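Long-range contact in flagellar hook protein FlgE (Caulobacter crescentus CB15, PDB 5AY6), which forms the bacterial flagellar hook, the curved universal joint that probably passes motor torque on to the filament: residues A[243-251]-A[265-276]. Residues are numbered along the deposited sequence; the frame is centred on the assembly and turned at random.
Sequences ITIKSSGYI and PPTWADALGIDE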
loop_
_atom_site.group_PDB
_atom_site.type_symbol
_atom_site.label_atom_id
_atom_site.label_comp_id
_atom_site.label_asym_id
_atom_site.label_seq_id
_atom_site.Cartn_x
_atom_site.Cartn_y
_atom_site.Cartn_z
ATOM N N ILE A 243 6.083 -0.031 18.571
ATOM C CA ILE A 243 4.653 0.243 18.625
ATOM C C ILE A 243 4.210 0.250 20.075
ATOM O O ILE A 243 4.846 -0.377 20.926
ATOM C CB ILE A 243 3.819 -0.799 17.847
ATOM C CG1 ILE A 243 4.128 -2.208 18.351
ATOM C CG2 ILE A 243 4.073 -0.695 16.349
ATOM C CD1 ILE A 243 3.284 -3.285 17.709
ATOM N N THR A 244 3.132 0.976 20.361
ATOM C CA THR A 244 2.507 0.923 21.675
ATOM C C THR A 244 1.035 0.561 21.525
ATOM O O THR A 244 0.290 1.244 20.827
ATOM C CB THR A 244 2.622 2.265 22.437
ATOM O OG1 THR A 244 4.000 2.602 22.629
ATOM C CG2 THR A 244 1.947 2.163 23.799
ATOM N N ILE A 245 0.627 -0.528 22.165
ATOM C CA ILE A 245 -0.781 -0.893 22.238
ATOM C C ILE A 245 -1.278 -0.519 23.629
ATOM O O ILE A 245 -0.706 -0.954 24.627
ATOM C CB ILE A 245 -1.004 -2.393 21.969
ATOM C CG1 ILE A 245 -0.432 -2.774 20.603
ATOM C CG2 ILE A 245 -2.487 -2.726 22.038
ATOM C CD1 ILE A 245 -0.561 -4.243 20.266
ATOM N N LYS A 246 -2.319 0.306 23.701
ATOM C CA LYS A 246 -2.761 0.821 24.993
ATOM C C LYS A 246 -3.478 -0.242 25.800
ATOM O O LYS A 246 -3.982 -1.218 25.245
ATOM C CB LYS A 246 -3.663 2.043 24.810
ATOM C CG LYS A 246 -3.051 3.128 23.947
ATOM C CD LYS A 246 -1.728 3.632 24.510
ATOM C CE LYS A 246 -1.944 4.760 25.508
ATOM N NZ LYS A 246 -0.649 5.330 25.983
ATOM N N SER A 247 -3.509 -0.031 27.113
ATOM C CA SER A 247 -4.145 -0.929 28.062
ATOM C C SER A 247 -5.602 -1.186 27.722
ATOM O O SER A 247 -6.253 -0.359 27.085
ATOM C CB SER A 247 -4.047 -0.339 29.474
ATOM O OG SER A 247 -4.719 -1.140 30.429
ATOM N N SER A 248 -6.112 -2.336 28.142
ATOM C CA SER A 248 -7.545 -2.549 28.135
ATOM C C SER A 248 -8.169 -1.384 28.890
ATOM O O SER A 248 -7.655 -0.973 29.929
ATOM C CB SER A 248 -7.914 -3.886 28.778
ATOM O OG SER A 248 -7.405 -4.976 28.027
ATOM N N GLY A 249 -9.236 -0.817 28.338
ATOM C CA GLY A 249 -9.944 0.255 29.009
ATOM C C GLY A 249 -9.316 1.634 28.909
ATOM O O GLY A 249 -9.819 2.576 29.522
ATOM N N TYR A 250 -8.233 1.772 28.145
ATOM C CA TYR A 250 -7.624 3.089 27.972
ATOM C C TYR A 250 -8.556 4.033 27.229
ATOM O O TYR A 250 -9.058 3.703 26.155
ATOM C CB TYR A 250 -6.292 3.018 27.214
ATOM C CG TYR A 250 -5.728 4.399 26.912
ATOM C CD1 TYR A 250 -5.121 5.157 27.909
ATOM C CD2 TYR A 250 -5.827 4.954 25.639
ATOM C CE1 TYR A 250 -4.613 6.425 27.642
ATOM C CE2 TYR A 250 -5.327 6.219 25.366
ATOM C CZ TYR A 250 -4.726 6.950 26.371
ATOM O OH TYR A 250 -4.230 8.202 26.102
ATOM N N ILE A 251 -8.762 5.214 27.804
ATOM C CA ILE A 251 -9.502 6.280 27.146
ATOM C C ILE A 251 -8.600 7.490 26.907
ATOM O O ILE A 251 -8.020 8.039 27.845
ATOM C CB ILE A 251 -10.727 6.703 27.974
ATOM C CG1 ILE A 251 -11.712 5.531 28.079
ATOM C CG2 ILE A 251 -11.397 7.919 27.347
ATOM C CD1 ILE A 251 -12.876 5.766 29.012
ATOM N N PRO A 265 -5.841 5.267 19.157
ATOM C CA PRO A 265 -4.698 4.359 19.036
ATOM C C PRO A 265 -5.112 2.912 19.246
ATOM O O PRO A 265 -6.174 2.667 19.824
ATOM C CB PRO A 265 -3.759 4.824 20.156
ATOM C CG PRO A 265 -4.677 5.413 21.180
ATOM C CD PRO A 265 -5.750 6.105 20.366
ATOM N N PRO A 266 -4.288 1.965 18.774
ATOM C CA PRO A 266 -4.525 0.551 19.066
ATOM C C PRO A 266 -4.654 0.338 20.565
ATOM O O PRO A 266 -3.773 0.735 21.329
ATOM C CB PRO A 266 -3.276 -0.148 18.502
ATOM C CG PRO A 266 -2.252 0.938 18.370
ATOM C CD PRO A 266 -3.036 2.167 18.027
ATOM N N THR A 267 -5.768 -0.257 20.971
ATOM C CA THR A 267 -6.101 -0.432 22.375
ATOM C C THR A 267 -6.582 -1.868 22.581
ATOM O O THR A 267 -7.460 -2.321 21.857
ATOM C CB THR A 267 -7.198 0.570 22.814
ATOM O OG1 THR A 267 -6.797 1.912 22.492
ATOM C CG2 THR A 267 -7.480 0.461 24.303
ATOM N N TRP A 268 -5.997 -2.579 23.545
ATOM C CA TRP A 268 -6.366 -3.967 23.832
ATOM C C TRP A 268 -7.859 -4.104 24.122
ATOM O O TRP A 268 -8.454 -3.248 24.774
ATOM C CB TRP A 268 -5.580 -4.512 25.031
ATOM C CG TRP A 268 -4.118 -4.756 24.809
ATOM C CD1 TRP A 268 -3.082 -4.242 25.541
ATOM C CD2 TRP A 268 -3.525 -5.591 23.811
ATOM N NE1 TRP A 268 -1.883 -4.703 25.056
ATOM C CE2 TRP A 268 -2.126 -5.538 23.991
ATOM C CE3 TRP A 268 -4.036 -6.384 22.775
ATOM C CZ2 TRP A 268 -1.234 -6.234 23.179
ATOM C CZ3 TRP A 268 -3.147 -7.080 21.967
ATOM C CH2 TRP A 268 -1.763 -6.999 22.176
ATOM N N ALA A 269 -8.458 -5.186 23.641
ATOM C CA ALA A 269 -9.863 -5.457 23.918
ATOM C C ALA A 269 -10.100 -5.495 25.423
ATOM O O ALA A 269 -9.270 -6.005 26.176
ATOM C CB ALA A 269 -10.293 -6.765 23.275
ATOM N N ASP A 270 -11.219 -4.929 25.858
ATOM C CA ASP A 270 -11.608 -4.944 27.267
ATOM C C ASP A 270 -11.509 -6.313 27.932
ATOM O O ASP A 270 -10.981 -6.444 29.043
ATOM C CB ASP A 270 -13.043 -4.461 27.419
ATOM C CG ASP A 270 -13.523 -4.505 28.862
ATOM O OD1 ASP A 270 -12.772 -4.074 29.766
ATOM O OD2 ASP A 270 -14.643 -5.010 29.100
ATOM N N ALA A 271 -12.043 -7.323 27.251
ATOM C CA ALA A 271 -12.133 -8.685 27.782
ATOM C C ALA A 271 -10.778 -9.267 28.170
ATOM O O ALA A 271 -10.685 -10.052 29.114
ATOM C CB ALA A 271 -12.811 -9.593 26.764
ATOM N N LEU A 272 -9.729 -8.879 27.452
ATOM C CA LEU A 272 -8.394 -9.390 27.735
ATOM C C LEU A 272 -7.889 -8.876 29.081
ATOM O O LEU A 272 -7.178 -9.585 29.794
ATOM C CB LEU A 272 -7.418 -9.004 26.616
ATOM C CG LEU A 272 -7.811 -9.468 25.215
ATOM C CD1 LEU A 272 -6.879 -8.890 24.161
ATOM C CD2 LEU A 272 -7.826 -10.991 25.135
ATOM N N GLY A 273 -8.263 -7.641 29.420
ATOM C CA GLY A 273 -7.928 -7.049 30.706
ATOM C C GLY A 273 -6.436 -6.959 30.967
ATOM O O GLY A 273 -5.979 -7.175 32.092
ATOM N N ILE A 274 -5.677 -6.633 29.925
ATOM C CA ILE A 274 -4.218 -6.609 30.002
ATOM C C ILE A 274 -3.659 -5.194 29.888
ATOM O O ILE A 274 -4.356 -4.271 29.454
ATOM C CB ILE A 274 -3.590 -7.489 28.907
ATOM C CG1 ILE A 274 -4.115 -7.079 27.529
ATOM C CG2 ILE A 274 -3.896 -8.958 29.165
ATOM C CD1 ILE A 274 -3.559 -7.914 26.382
ATOM N N ASP A 275 -2.395 -5.042 30.277
ATOM C CA ASP A 275 -1.740 -3.735 30.369
ATOM C C ASP A 275 -1.259 -3.191 29.033
ATOM O O ASP A 275 -1.158 -3.918 28.047
ATOM C CB ASP A 275 -0.541 -3.807 31.318
ATOM C CG ASP A 275 -0.937 -4.152 32.740
ATOM O OD1 ASP A 275 -2.065 -3.807 33.146
ATOM O OD2 ASP A 275 -0.114 -4.769 33.451
ATOM N N GLU A 276 -0.950 -1.898 29.027
ATOM C CA GLU A 276 -0.291 -1.261 27.903
ATOM C C GLU A 276 0.948 -2.057 27.530
ATOM O O GLU A 276 1.676 -2.531 28.405
ATOM C CB GLU A 276 0.082 0.180 28.245
ATOM C CG GLU A 276 0.998 0.852 27.242
ATOM C CD GLU A 276 1.202 2.318 27.558
ATOM O OE1 GLU A 276 0.189 3.011 27.772
ATOM O OE2 GLU A 276 2.364 2.774 27.600
HETATM O O HOH W 1 -2.403 2.595 28.049
HETATM O O HOH W 2 -3.509 -1.565 32.926
HETATM O O HOH W 3 -10.271 -1.717 25.927
HETATM O O HOH W 4 -8.402 4.194 23.462
#
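A single beta bridge between Lys246 and Thr267 pins the loop ahead of strand 277-291 to the end of strand 242-245, at the edge of a sheet in the FlaE D2 region. Lys246 serves both bonds of the bridge: its N gives a nearly straight bond to Pro266 O (2.8 Å), and its O takes one from Trp268 N (3.0 Å). Just inward, the Trp268 indole is clamped between two isoleucines. Ile245 CG2 sits over the five-membered ring, 3.5 Å from its centroid, in a CH-pi contact; chi1 of -57° puts CG1 beside the backbone N and CG2 opposite it, which brings that methyl over the ring. Ile245 CD1 lies above the CZ2-CH2 rim of the six-membered ring. On the opposite face lies Ile274 CD1, offset toward the rim, and strand 180-189 adds Arg181 to the surroundings. A serine in place of the tryptophan would probably leave Ile245 and Ile274 without the ring they pack against and open a gap between them, though the backbone bonds of the bridge could remain.

The type II turn from Ser247 to Tyr250 is gripped through Ser248. Its N meets Ile274 O almost head-on (2.9 Å), while its OG donates to Ala269 O (2.8 Å) and accepts from Ile274 N. Ala269 O also receives Leu272 N, the two donors arriving from opposite faces of the carbonyl plane. Lys246 bends at chi2 and chi3, laying CE over the centre of the Tyr250 ring, and its NZ forms a salt bridge with Glu276 OE1 (3.0 Å) from above the carboxylate plane. A water links that same oxygen to Ser247 N. Apolar clamping of the indole and a polar grip on the turn thus work side by side, and the ion pair, with water at its carboxylate, is likely to be softened by solvent.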